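Local coordinates for insulinase family protease (Yersinia pestis, PDB 3GO9), which belongs to the insulinase (M16) family of typically zinc-dependent peptidases, though its own proteolytic activity is not established, at residues D195-K198 / L199-F202; A456-E459 / I460-I464; F380-Y383 / A384-T388; L360-A363 / E364-L368. All coordinates share one frame; numbering follows the deposited sequence. Where two conformers were deposited one is given.

Contact 1 of 4, residues D195-K198 / L199-F202; sequences DVEK and LKQF
Lys200 runs back along the helix toward Val196 and Glu197, and its aliphatic stem and ammonium end meet these two side chains differently. It slants across Val196, with CE of Lys200 3.7 Å from the CG1 branch of Val196. Beside Glu197 it lies alongside, both side chains pointing the same way, and NZ of Lys200 stands 3.8 Å from OE2 of Glu197, a long salt bridge. The extended lysine chain (chi2 -179°) carries the charge that far, while the bend of Glu197 at chi2 (-64°) folds its carboxylate round to meet it.

These are the first two turns of helix 196-206, with Asp195 as N-cap. Its OD2 accepts from Lys198 N at 3.1 Å, the donor standing above the carboxylate plane. A short acidic side chain suits this place because it can turn back to an amide of the first turn, which otherwise has only a weak bond to Asp195 O within this segment, and its negative charge probably interacts favourably with the positive end of the helix dipole. From Asp195 O to Leu199 N (3.0 Å) onward the regular i to i+4 ladder takes over and reaches Lys198 O and Phe202 N.

Leu199 and Phe202 serve the buried side: the leucine packs on Phe70, Leu73 and Leu74 of helix 70-80 and on Val149 of helix 146-153, and the phenylalanine ring meets that of Trp206.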
# COMPACT_ATOMS: atom_id res chain seq x y z
N ASP A 195 -27.11 4.97 -18.26
CA ASP A 195 -27.24 4.28 -19.50
C ASP A 195 -26.69 2.88 -19.25
O ASP A 195 -25.46 2.70 -19.23
CB ASP A 195 -26.41 5.02 -20.54
CG ASP A 195 -26.51 4.39 -21.91
OD1 ASP A 195 -26.27 5.13 -22.87
OD2 ASP A 195 -26.80 3.19 -22.03
N VAL A 196 -27.60 1.95 -18.94
CA VAL A 196 -27.21 0.61 -18.51
C VAL A 196 -26.45 -0.09 -19.66
O VAL A 196 -25.49 -0.83 -19.42
CB VAL A 196 -28.43 -0.21 -17.98
CG1 VAL A 196 -28.08 -1.63 -17.78
CG2 VAL A 196 -28.99 0.44 -16.67
N GLU A 197 -26.82 0.22 -20.91
CA GLU A 197 -26.12 -0.39 -22.04
C GLU A 197 -24.64 0.05 -22.08
O GLU A 197 -23.75 -0.77 -22.32
CB GLU A 197 -26.85 -0.10 -23.34
CG GLU A 197 -28.27 -0.74 -23.38
CD GLU A 197 -28.23 -2.25 -23.34
OE1 GLU A 197 -27.28 -2.84 -23.92
OE2 GLU A 197 -29.15 -2.85 -22.75
N LYS A 198 -24.40 1.31 -21.80
CA LYS A 198 -23.04 1.85 -21.81
C LYS A 198 -22.25 1.27 -20.64
O LYS A 198 -21.05 1.02 -20.75
CB LYS A 198 -23.01 3.36 -21.72
CG LYS A 198 -21.63 3.92 -22.01
CD LYS A 198 -21.63 5.40 -22.30
CE LYS A 198 -21.80 5.66 -23.82
NZ LYS A 198 -21.38 7.05 -24.16
N LEU A 199 -22.92 1.10 -19.52
CA LEU A 199 -22.27 0.46 -18.37
C LEU A 199 -21.82 -0.97 -18.71
O LEU A 199 -20.73 -1.38 -18.32
CB LEU A 199 -23.20 0.53 -17.18
CG LEU A 199 -22.71 -0.10 -15.87
CD1 LEU A 199 -21.42 0.52 -15.33
CD2 LEU A 199 -23.77 -0.06 -14.82
N LYS A 200 -22.67 -1.74 -19.40
CA LYS A 200 -22.33 -3.12 -19.74
C LYS A 200 -21.15 -3.11 -20.72
O LYS A 200 -20.27 -3.92 -20.64
CB LYS A 200 -23.51 -3.81 -20.42
CG LYS A 200 -24.72 -4.03 -19.58
CD LYS A 200 -25.81 -4.77 -20.45
CE LYS A 200 -27.25 -4.47 -20.01
NZ LYS A 200 -28.18 -5.57 -20.30
N GLN A 201 -21.15 -2.17 -21.65
CA GLN A 201 -20.08 -2.07 -22.63
C GLN A 201 -18.76 -1.75 -21.94
O GLN A 201 -17.71 -2.35 -22.25
CB GLN A 201 -20.43 -1.00 -23.65
CG GLN A 201 -21.56 -1.47 -24.54
CD GLN A 201 -21.89 -0.47 -25.64
OE1 GLN A 201 -22.08 0.73 -25.39
NE2 GLN A 201 -21.98 -0.97 -26.87
N PHE A 202 -18.81 -0.87 -20.95
CA PHE A 202 -17.62 -0.53 -20.16
C PHE A 202 -17.09 -1.75 -19.45
O PHE A 202 -15.91 -2.03 -19.46
CB PHE A 202 -17.95 0.59 -19.15
CG PHE A 202 -16.84 0.95 -18.23
CD1 PHE A 202 -15.91 1.95 -18.54
CD2 PHE A 202 -16.75 0.39 -17.00
CE1 PHE A 202 -14.91 2.28 -17.66
CE2 PHE A 202 -15.74 0.70 -16.13
CZ PHE A 202 -14.83 1.67 -16.45

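Contact 2 of 4, residues A456-E459 / I460-I464; sequences ALQE and IYNGI
Gln458 reaches Asn462, one turn further on, because its side chain leaves anti to the backbone N and then doubles over at chi2 (78°), which swings the amide along the helix rather than out from it. Asn462 answers with its CG beside its own backbone N (chi1 -72°), leaning back toward the preceding turn. The two side chains therefore cross at a slant, their amide planes 42° apart, and NE2 of Gln458 donates to OD1 of Asn462 at 3.0 Å. The partner oxygen lies practically in the amide plane of Gln458, as an N-H requires, but at the other end the donor sits above the carbonyl plane of Asn462.

Beneath this bond the backbone pair of the same residues is joined as well, Asn462 N giving to Gln458 O at 2.8 Å. The bonds from Ile460 N to Ala456 O (3.1 Å) and from Tyr461 N to Leu457 O (2.9 Å) precede it in the ladder of helix 454-465, close to the modelled C terminus. The NE2 of Gln458 also passes 3.9 Å from CD2 of Tyr461.

The helix is amphipathic. Leu457, resting on Met345 of helix 341-358, and Tyr461, against Thr439, make the buried side; Ile460 touches Met345 at the margin, whereas Glu459, Asn462 and Gly463 are exposed. Gln and Asn suit the polar flank because each amide can both give and accept. Since the link between them is neutral, its strength should depend little on pH.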
# COMPACT_ATOMS: atom_id res chain seq x y z
N ALA A 456 6.63 32.24 7.53
CA ALA A 456 7.35 32.61 8.74
C ALA A 456 7.90 31.37 9.44
O ALA A 456 9.00 31.36 9.98
CB ALA A 456 6.46 33.39 9.70
N LEU A 457 7.09 30.32 9.47
CA LEU A 457 7.49 29.09 10.14
C LEU A 457 8.71 28.52 9.41
O LEU A 457 9.68 28.07 10.04
CB LEU A 457 6.31 28.11 10.12
CG LEU A 457 6.40 26.89 11.02
CD1 LEU A 457 6.44 27.28 12.50
CD2 LEU A 457 5.23 25.95 10.72
N GLN A 458 8.67 28.58 8.08
CA GLN A 458 9.75 28.12 7.22
C GLN A 458 11.05 28.88 7.48
O GLN A 458 12.11 28.28 7.46
CB GLN A 458 9.39 28.26 5.74
CG GLN A 458 10.47 27.78 4.75
CD GLN A 458 10.53 26.28 4.59
OE1 GLN A 458 9.55 25.65 4.19
NE2 GLN A 458 11.69 25.70 4.89
N GLU A 459 10.96 30.20 7.69
CA GLU A 459 12.13 31.01 8.02
C GLU A 459 12.79 30.58 9.33
O GLU A 459 14.02 30.43 9.38
CB GLU A 459 11.75 32.49 8.08
CG GLU A 459 11.31 33.06 6.73
CD GLU A 459 10.98 34.54 6.81
OE1 GLU A 459 11.40 35.21 7.79
OE2 GLU A 459 10.31 35.03 5.90
N ILE A 460 11.96 30.36 10.36
CA ILE A 460 12.42 29.86 11.67
C ILE A 460 13.13 28.52 11.50
O ILE A 460 14.25 28.32 11.98
CB ILE A 460 11.22 29.74 12.66
CG1 ILE A 460 10.72 31.12 13.08
CG2 ILE A 460 11.59 28.95 13.91
CD1 ILE A 460 9.39 31.11 13.85
N TYR A 461 12.50 27.62 10.77
CA TYR A 461 13.06 26.31 10.46
C TYR A 461 14.38 26.45 9.72
O TYR A 461 15.38 25.80 10.07
CB TYR A 461 12.06 25.49 9.60
CG TYR A 461 12.58 24.13 9.25
CD1 TYR A 461 12.41 23.04 10.09
CD2 TYR A 461 13.23 23.90 8.04
CE1 TYR A 461 12.90 21.81 9.75
CE2 TYR A 461 13.71 22.69 7.69
CZ TYR A 461 13.55 21.63 8.55
OH TYR A 461 14.01 20.40 8.24
N ASN A 462 14.40 27.30 8.69
CA ASN A 462 15.66 27.51 7.94
C ASN A 462 16.80 27.98 8.84
O ASN A 462 17.95 27.58 8.66
CB ASN A 462 15.43 28.49 6.79
CG ASN A 462 14.62 27.88 5.67
OD1 ASN A 462 14.40 26.65 5.62
ND2 ASN A 462 14.17 28.73 4.75
N GLY A 463 16.47 28.80 9.83
CA GLY A 463 17.48 29.29 10.77
C GLY A 463 18.18 28.16 11.51
O GLY A 463 19.40 28.15 11.65
N ILE A 464 17.39 27.17 11.94
CA ILE A 464 17.94 26.04 12.71
C ILE A 464 18.75 25.13 11.82
O ILE A 464 19.78 24.59 12.22
CB ILE A 464 16.83 25.26 13.41
CG1 ILE A 464 16.11 26.15 14.44
CG2 ILE A 464 17.39 23.99 14.07
CD1 ILE A 464 14.70 25.68 14.74

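Contact 3 of 4, residues F380-Y383 / A384-T388; sequences FATY and ARTDT. With ZN (zinc ion), chain B.
Thr386 turns its hydroxyl back onto the last turn of helix 379-384, where OG1 donates to Thr382 O at 2.7 Å. The same oxygen takes Arg385 N at 3.1 Å, the two donors arriving from opposite faces of the carbonyl plane, and this doubly held Thr382 O is the close-knit part of the contact. Threonine suits the spot: with OG1 beside its backbone N (chi1 -56°), the hydroxyl takes the i+4 place on Thr382 O, while Thr386 N is diverted to Tyr383 O at 3.1 Å.

These bonds mark a helix coming to its end. The i to i+4 link from Ala384 N to Phe380 O is still normal, that from Arg385 N to Ala381 O is weak, and the i to i+3 bonds of Arg385 and Thr386 then take over. Beyond them the chain runs extended through Asp387, the N-cap of helix 388-401. Asp387 holds a zinc ion with both carboxylate oxygens, OD1 and OD2 each 2.5 Å away, in a site completed by Asp99, Glu101, Asp389 and water.

On the Tyr383 side a water bridges two carbonyls, donating to Tyr383 O at 2.7 Å and to Thr386 O at 2.9 Å, and lies over one face of the tyrosine ring, which also touches Gln44 and Leu391. Set against the close-knit Thr382 O is the open side of the turn, where Ala381, Ala384 and Arg385 are exposed, the arginine chain bending at chi3 (57°) after its CG and CD pass Ala381 O.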
# COMPACT_ATOMS: atom_id res chain seq x y z
N PHE A 380 11.98 -15.99 11.44
CA PHE A 380 11.12 -17.12 11.23
C PHE A 380 10.07 -17.30 12.34
O PHE A 380 9.00 -17.85 12.07
CB PHE A 380 11.92 -18.40 11.01
CG PHE A 380 12.62 -18.42 9.67
CD1 PHE A 380 11.89 -18.56 8.50
CD2 PHE A 380 14.00 -18.24 9.58
CE1 PHE A 380 12.54 -18.56 7.25
CE2 PHE A 380 14.64 -18.25 8.32
CZ PHE A 380 13.91 -18.42 7.17
N ALA A 381 10.36 -16.80 13.54
CA ALA A 381 9.38 -16.76 14.63
C ALA A 381 8.26 -15.79 14.25
O ALA A 381 7.08 -16.12 14.38
CB ALA A 381 9.98 -16.32 15.89
N THR A 382 8.64 -14.60 13.78
CA THR A 382 7.67 -13.62 13.32
C THR A 382 6.78 -14.18 12.22
O THR A 382 5.56 -14.07 12.27
CB THR A 382 8.40 -12.39 12.86
OG1 THR A 382 9.09 -11.83 14.00
CG2 THR A 382 7.43 -11.42 12.23
N TYR A 383 7.39 -14.83 11.25
CA TYR A 383 6.68 -15.44 10.14
C TYR A 383 5.66 -16.43 10.59
O TYR A 383 4.50 -16.42 10.10
CB TYR A 383 7.68 -16.07 9.13
CG TYR A 383 6.99 -16.64 7.91
CD1 TYR A 383 6.52 -15.81 6.92
CD2 TYR A 383 6.77 -17.99 7.78
CE1 TYR A 383 5.85 -16.31 5.80
CE2 TYR A 383 6.08 -18.51 6.68
CZ TYR A 383 5.63 -17.67 5.69
OH TYR A 383 4.95 -18.17 4.59
N ALA A 384 6.06 -17.32 11.51
CA ALA A 384 5.11 -18.34 11.99
C ALA A 384 3.87 -17.78 12.63
O ALA A 384 2.82 -18.44 12.63
CB ALA A 384 5.80 -19.24 12.98
N ARG A 385 4.00 -16.60 13.20
CA ARG A 385 2.94 -15.96 13.97
C ARG A 385 2.11 -15.01 13.09
O ARG A 385 1.23 -14.32 13.60
CB ARG A 385 3.53 -15.18 15.15
CG ARG A 385 4.20 -16.07 16.21
CD ARG A 385 5.10 -15.27 17.20
NE ARG A 385 4.33 -14.22 17.88
CZ ARG A 385 3.82 -14.29 19.12
NH1 ARG A 385 3.11 -13.26 19.60
NH2 ARG A 385 3.98 -15.36 19.91
N THR A 386 2.41 -14.97 11.80
CA THR A 386 1.77 -14.00 10.88
C THR A 386 0.47 -14.56 10.26
O THR A 386 0.43 -15.55 9.53
CB THR A 386 2.73 -13.53 9.79
OG1 THR A 386 3.90 -12.98 10.42
CG2 THR A 386 2.11 -12.43 8.91
N ASP A 387 -0.62 -13.85 10.58
CA ASP A 387 -1.98 -14.12 10.08
C ASP A 387 -1.96 -14.09 8.52
O ASP A 387 -1.28 -13.32 7.88
CB ASP A 387 -2.85 -12.98 10.62
CG ASP A 387 -4.35 -13.13 10.39
OD1 ASP A 387 -4.77 -13.64 9.36
OD2 ASP A 387 -5.11 -12.65 11.26
N THR A 388 -2.72 -15.00 7.94
CA THR A 388 -2.89 -15.07 6.47
C THR A 388 -3.26 -13.72 5.84
O THR A 388 -2.81 -13.41 4.77
CB THR A 388 -3.89 -16.16 6.07
OG1 THR A 388 -5.09 -15.96 6.81
CG2 THR A 388 -3.33 -17.57 6.34
ZN ZN B . -7.02 -12.64 9.62
O HOH W 1 2.53 -17.36 8.59
O HOH W 2 -6.95 -13.94 7.66
O HOH W 3 -7.54 -14.76 10.70

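Contact 4 of 4, residues L360-A363 / E364-L368; sequences LSQA and EFDAL
Ser361 and Glu364 form a capping box, a reciprocal pair of bonds that starts helix 362-377, which packs against helices 283-309 and 424-435. In one direction Glu364 N donates to Ser361 OG at 3.0 Å; in the other Ser361 N gives to Glu364 OE1 at 2.9 Å, almost straight (173°), meeting the carboxylate on its anti side but well out of the carboxylate plane. Serine suits the N-cap because its short hydroxyl, set between the backbone N and the carbonyl carbon, faces the amides of the first turn. Glutamate suits the third position beyond it: its chain is long enough to return to the capping residue's own N-H, and its negative charge probably interacts well with the helix's N-terminal end.

Leu360, just ahead of the cap, lies on the buried side. Its CD1 meets CD2 of Leu368 at 4.1 Å, the two side chains crossing at about a right angle, and stands 4.5 Å from CB of Phe365, a contact consistent with the hydrophobic staple that often accompanies a capping box. Leu368 continues this apolar surface onto Leu294 and Ala298, and Phe365 onto Leu424 and Leu427. Glu364 also touches Trp301 and His302, the latter a ligand of a zinc ion.

The exposed side carries a second side-chain link. Gln362 bends at chi2 (70°) and crosses Asp366 obliquely, its amide plane 44° from the carboxylate. NE2 of Gln362 donates to OD1 of Asp366 at 2.8 Å, on the syn side and well out of the carboxylate plane.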
# COMPACT_ATOMS: atom_id res chain seq x y z
N LEU A 360 24.88 9.62 14.54
CA LEU A 360 24.78 8.80 15.72
C LEU A 360 26.15 8.73 16.37
O LEU A 360 27.18 8.80 15.71
CB LEU A 360 24.31 7.40 15.34
CG LEU A 360 22.90 7.22 14.80
CD1 LEU A 360 22.57 5.73 14.85
CD2 LEU A 360 21.90 8.04 15.60
N SER A 361 26.14 8.55 17.69
CA SER A 361 27.35 8.13 18.40
C SER A 361 27.63 6.65 18.16
O SER A 361 26.75 5.89 17.74
CB SER A 361 27.20 8.35 19.91
OG SER A 361 26.26 7.46 20.43
N GLN A 362 28.84 6.22 18.47
CA GLN A 362 29.15 4.82 18.32
C GLN A 362 28.28 3.98 19.22
O GLN A 362 27.86 2.90 18.85
CB GLN A 362 30.63 4.56 18.67
CG GLN A 362 31.07 3.10 18.45
CD GLN A 362 31.14 2.75 16.98
OE1 GLN A 362 31.85 3.42 16.21
NE2 GLN A 362 30.40 1.72 16.58
N ALA A 363 28.02 4.47 20.44
CA ALA A 363 27.19 3.70 21.36
C ALA A 363 25.76 3.56 20.86
O ALA A 363 25.14 2.49 20.97
CB ALA A 363 27.20 4.35 22.76
N GLU A 364 25.23 4.64 20.27
CA GLU A 364 23.87 4.63 19.71
C GLU A 364 23.79 3.65 18.52
O GLU A 364 22.83 2.85 18.42
CB GLU A 364 23.45 6.05 19.25
CG GLU A 364 23.25 7.01 20.41
CD GLU A 364 23.10 8.51 20.02
OE1 GLU A 364 23.59 8.97 18.96
OE2 GLU A 364 22.55 9.28 20.85
N PHE A 365 24.80 3.74 17.66
CA PHE A 365 24.93 2.77 16.54
C PHE A 365 24.98 1.33 17.01
O PHE A 365 24.24 0.49 16.53
CB PHE A 365 26.13 3.12 15.70
CG PHE A 365 26.35 2.22 14.51
CD1 PHE A 365 25.65 2.43 13.32
CD2 PHE A 365 27.28 1.21 14.55
CE1 PHE A 365 25.90 1.61 12.21
CE2 PHE A 365 27.49 0.42 13.44
CZ PHE A 365 26.80 0.65 12.29
N ASP A 366 25.82 1.04 17.99
CA ASP A 366 25.94 -0.32 18.50
C ASP A 366 24.61 -0.82 19.09
O ASP A 366 24.25 -1.98 18.87
CB ASP A 366 27.07 -0.38 19.55
CG ASP A 366 28.46 -0.15 18.94
OD1 ASP A 366 28.62 -0.08 17.72
OD2 ASP A 366 29.44 -0.03 19.70
N ALA A 367 23.88 0.06 19.80
CA ALA A 367 22.55 -0.24 20.31
C ALA A 367 21.56 -0.60 19.19
O ALA A 367 20.82 -1.62 19.25
CB ALA A 367 21.99 0.97 21.15
N LEU A 368 21.57 0.26 18.17
CA LEU A 368 20.73 0.07 17.00
C LEU A 368 21.03 -1.27 16.34
O LEU A 368 20.09 -2.04 16.04
CB LEU A 368 20.91 1.23 16.03
CG LEU A 368 20.06 1.20 14.74
CD1 LEU A 368 18.58 1.28 15.02
CD2 LEU A 368 20.51 2.31 13.81

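From the N terminus, contact 1 comes first, opening helix 196-206 against helices 70-80 and 146-153. Contact 4 then starts helix 362-377, against helices 283-309 and 424-435. Contact 3 follows at the end of the next helix, 379-384, and leads through a zinc ligand into helix 388-401. Contact 2 lies last, on helix 454-465 beside helix 341-358. Each joins consecutive residues, so none closes a long loop, and the four run in series without nesting or crossing. None touches another: contacts 3 and 4 have nearest atoms about 15 Å apart, whereas contacts 1 and 4, with centres 62 Å apart, lie on opposite sides of the chain's centre.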